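Local coordinates for prolyl-tRNA synthetase (Naegleria fowleri, PDB 6UYH) that catalyses the ATP-dependent attachment of proline to its cognate tRNA, as a class II aminoacyl-tRNA synthetase whose active site here holds halofuginone and an ATP analogue, at the interface of chains A and B. Numbering follows the deposited sequence. Chains: chain A/B, Prolyl-tRNA synthetase.

Contact 1: the interface of chains A and B. Residues chain A 79-81, 114; chain B 41, 44, 151.
A:Ile114 and B:Trp151 meet tip to tip: the terminal methyl CD1 of the isoleucine lies 3.6 Å from CH2 of the indole, in the plane of the ring and against the rim of its six-membered part. The same methyl has a second neighbour from chain B, standing 3.8 Å from CG1 of B:Val41. B:Val41 is the residue of this patch with the most surface hidden by the partner, 55 Å², and it uses both branches. CG1, anti to the backbone N (chi1 178°), faces A:Ile114, while CG2 runs alongside A:Thr81, the two side chains passing in opposite directions with their CG2 methyls 3.8 Å apart. The fork of the valine also straddles CB of A:Phe79, which is 4.0 Å from B:Val41 CG1. Further along the phenylalanine, the thiol of B:Cys44 comes to the edge of the ring in its plane, SG lying 3.8 Å from CD2. All of these are apolar. Within chain A, A:Ile114 CD1 also sits 3.5 Å above one face of the A:Phe79 ring, offset toward its rim, joining ring, valine and indole through one methyl and probably helping to hold the ring in place. A:Ile114 reaches that point with CG1 between the backbone N and the carbonyl carbon (chi1 55°) and an extended end. Chain A thus offers strands 79-81 and 113-116, the first probably closing class II motif 1, the dimerisation element, after the long helix 49-67. The chain B residues come from loops, B:Val41 and B:Cys44 from the turn linking strands 36-37 and 46-47, B:Trp151 from motif 2, between Arg150 and Glu152 of the ATP-analogue pocket.

Contact 2: the interface of chains A and B. Residues chain A 127, 130-131; chain B 37, 46, 48.
A:Trp131 is layered against B:Arg48, indole and guanidinium planes 14° apart, with the two side chains running past each other in opposite directions. The guanidinium centre lies over NE1 of the indole, and NH2 of B:Arg48 stands over the five-membered ring of A:Trp131, 3.7 Å from its centroid, as a cation-pi contact. The bend of the arginine at chi3 (69°) turns its end along the ring, with CD and NE running alongside the rim of the six-membered part, near CZ2. The opposite face of the indole carries the backbone O of A:Ser127, from the same helix. At the edge, the carboxylate of B:Asp37 lies nearly coplanar with the ring and takes the N-H of A:Trp131, NE1 lying 2.7 Å from OD2 of B:Asp37, the acceptor being met nearly along its C-O axis, though the bond is bent (139° at H). A:Lys130, extended beyond CG, meets B:Asp37 tip to tip in a salt bridge, NZ lying 2.7 Å from OD1; its second approach, to OD2, is weak. The carboxylate therefore receives the indole and ammonium groups together, and these, with the more distant guanidinium of B:Arg48, would probably stabilise its negative charge. On chain B's side, the CD1 methyl of B:Ile46 packs beside the hydroxyl of A:Ser127. Water 1 bridges the two chains, 2.7 Å from A:Ser127 OG and 2.7 Å from B:Asp37 OD2.

Contact 1: the interface of chains A and B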
# COMPACT_ATOMS: atom_id res chain seq x y z
N PHE A 79 -0.61 14.63 -5.84
CA PHE A 79 -0.39 15.91 -6.49
C PHE A 79 -0.24 17.01 -5.46
O PHE A 79 -0.89 16.99 -4.41
CB PHE A 79 -1.55 16.26 -7.42
CG PHE A 79 -1.70 15.32 -8.57
CD1 PHE A 79 -0.64 15.12 -9.45
CD2 PHE A 79 -2.88 14.64 -8.78
CE1 PHE A 79 -0.77 14.25 -10.53
CE2 PHE A 79 -3.02 13.77 -9.84
CZ PHE A 79 -1.97 13.57 -10.72
N VAL A 80 0.59 18.00 -5.78
CA VAL A 80 0.78 19.16 -4.92
C VAL A 80 0.86 20.39 -5.80
O VAL A 80 1.45 20.35 -6.89
CB VAL A 80 2.03 18.99 -4.01
CG1 VAL A 80 3.31 18.78 -4.84
CG2 VAL A 80 2.18 20.18 -3.06
N THR A 81 0.24 21.48 -5.35
CA THR A 81 0.28 22.72 -6.13
C THR A 81 1.64 23.40 -6.02
O THR A 81 2.41 23.20 -5.08
CB THR A 81 -0.81 23.71 -5.70
OG1 THR A 81 -0.65 24.05 -4.31
CG2 THR A 81 -2.22 23.13 -5.95
N ILE A 114 0.74 21.00 -12.03
CA ILE A 114 0.81 20.50 -10.66
C ILE A 114 1.98 19.53 -10.58
O ILE A 114 2.38 18.94 -11.59
CB ILE A 114 -0.50 19.83 -10.21
CG1 ILE A 114 -0.88 18.73 -11.19
CG2 ILE A 114 -1.63 20.87 -10.07
CD1 ILE A 114 -2.16 18.03 -10.82
N VAL B 41 -6.11 20.49 -5.17
CA VAL B 41 -6.04 19.96 -6.53
C VAL B 41 -7.39 19.32 -6.82
O VAL B 41 -7.83 18.44 -6.07
CB VAL B 41 -4.89 18.94 -6.70
CG1 VAL B 41 -4.89 18.38 -8.13
CG2 VAL B 41 -3.54 19.62 -6.39
N CYS B 44 -9.17 15.52 -6.10
CA CYS B 44 -8.33 14.76 -5.20
C CYS B 44 -8.74 15.05 -3.76
O CYS B 44 -9.08 16.19 -3.44
CB CYS B 44 -6.85 15.09 -5.39
SG CYS B 44 -6.27 14.76 -7.07
N TRP B 151 -7.66 11.87 -15.82
CA TRP B 151 -8.11 13.26 -15.87
C TRP B 151 -9.59 13.28 -16.27
O TRP B 151 -9.97 13.63 -17.39
CB TRP B 151 -7.25 14.08 -16.83
CG TRP B 151 -6.97 15.44 -16.31
CD1 TRP B 151 -7.49 16.62 -16.75
CD2 TRP B 151 -6.10 15.77 -15.21
NE1 TRP B 151 -6.99 17.67 -16.02
CE2 TRP B 151 -6.14 17.17 -15.06
CE3 TRP B 151 -5.30 15.02 -14.35
CZ2 TRP B 151 -5.40 17.84 -14.08
CZ3 TRP B 151 -4.57 15.68 -13.38
CH2 TRP B 151 -4.63 17.07 -13.25

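Contact 2: the interface of chains A and B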
# COMPACT_ATOMS: atom_id res chain seq x y z
N SER A 127 -3.45 20.93 6.41
CA SER A 127 -4.47 20.19 7.15
C SER A 127 -4.16 20.15 8.64
O SER A 127 -5.07 20.24 9.47
CB SER A 127 -4.59 18.76 6.61
OG SER A 127 -5.10 18.78 5.29
N LYS A 130 -5.38 23.11 10.30
CA LYS A 130 -6.83 23.08 10.46
C LYS A 130 -7.24 22.18 11.62
O LYS A 130 -8.12 22.53 12.40
CB LYS A 130 -7.49 22.60 9.17
CG LYS A 130 -8.99 22.39 9.29
CD LYS A 130 -9.51 21.48 8.20
CE LYS A 130 -10.97 21.12 8.45
NZ LYS A 130 -11.47 20.09 7.51
N TRP A 131 -6.61 21.00 11.72
CA TRP A 131 -7.05 19.98 12.66
C TRP A 131 -6.61 20.27 14.09
O TRP A 131 -7.27 19.82 15.03
CB TRP A 131 -6.51 18.61 12.24
CG TRP A 131 -7.07 18.13 10.95
CD1 TRP A 131 -8.26 18.48 10.40
CD2 TRP A 131 -6.46 17.20 10.04
NE1 TRP A 131 -8.43 17.82 9.20
CE2 TRP A 131 -7.35 17.03 8.96
CE3 TRP A 131 -5.25 16.49 10.04
CZ2 TRP A 131 -7.07 16.18 7.89
CZ3 TRP A 131 -4.98 15.64 8.98
CH2 TRP A 131 -5.88 15.50 7.92
N ASP B 37 -11.16 14.95 3.75
CA ASP B 37 -11.05 16.40 3.65
C ASP B 37 -10.81 16.79 2.20
O ASP B 37 -10.26 16.02 1.41
CB ASP B 37 -9.93 16.97 4.53
CG ASP B 37 -10.46 17.60 5.82
OD1 ASP B 37 -11.67 17.91 5.88
OD2 ASP B 37 -9.67 17.80 6.76
N ILE B 46 -8.35 13.94 0.69
CA ILE B 46 -7.50 13.45 1.77
C ILE B 46 -8.27 12.36 2.50
O ILE B 46 -9.39 12.59 2.96
CB ILE B 46 -7.13 14.59 2.73
CG1 ILE B 46 -6.26 15.63 2.02
CG2 ILE B 46 -6.45 14.01 3.99
CD1 ILE B 46 -6.25 17.01 2.71
N ARG B 48 -8.61 10.39 5.71
CA ARG B 48 -8.22 10.49 7.11
C ARG B 48 -8.25 9.10 7.75
O ARG B 48 -8.72 8.14 7.14
CB ARG B 48 -9.14 11.49 7.82
CG ARG B 48 -9.02 12.90 7.23
CD ARG B 48 -9.96 13.87 7.96
NE ARG B 48 -9.51 14.09 9.33
CZ ARG B 48 -10.06 14.95 10.17
NH1 ARG B 48 -11.09 15.69 9.77
NH2 ARG B 48 -9.58 15.08 11.40
O HOH W 1 -7.66 19.31 5.90

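The C-alpha centres of contact 1 and contact 2 lie about 16 Å apart in one two-fold interface, and each recurs with the chains exchanged. They share no residue, but, apart from B:Trp151, the same stretch of chain B serves both: strands 36-37 and 46-47 and the residue just beyond them in contact 2, and the turn joining these strands in contact 1. Chain A answers with strands in contact 1 and helix 121-131 in contact 2. An apolar patch thus adjoins a charged, water-bridged one, a combination that probably helps fix the register of the dimer, the usual state of class II synthetases.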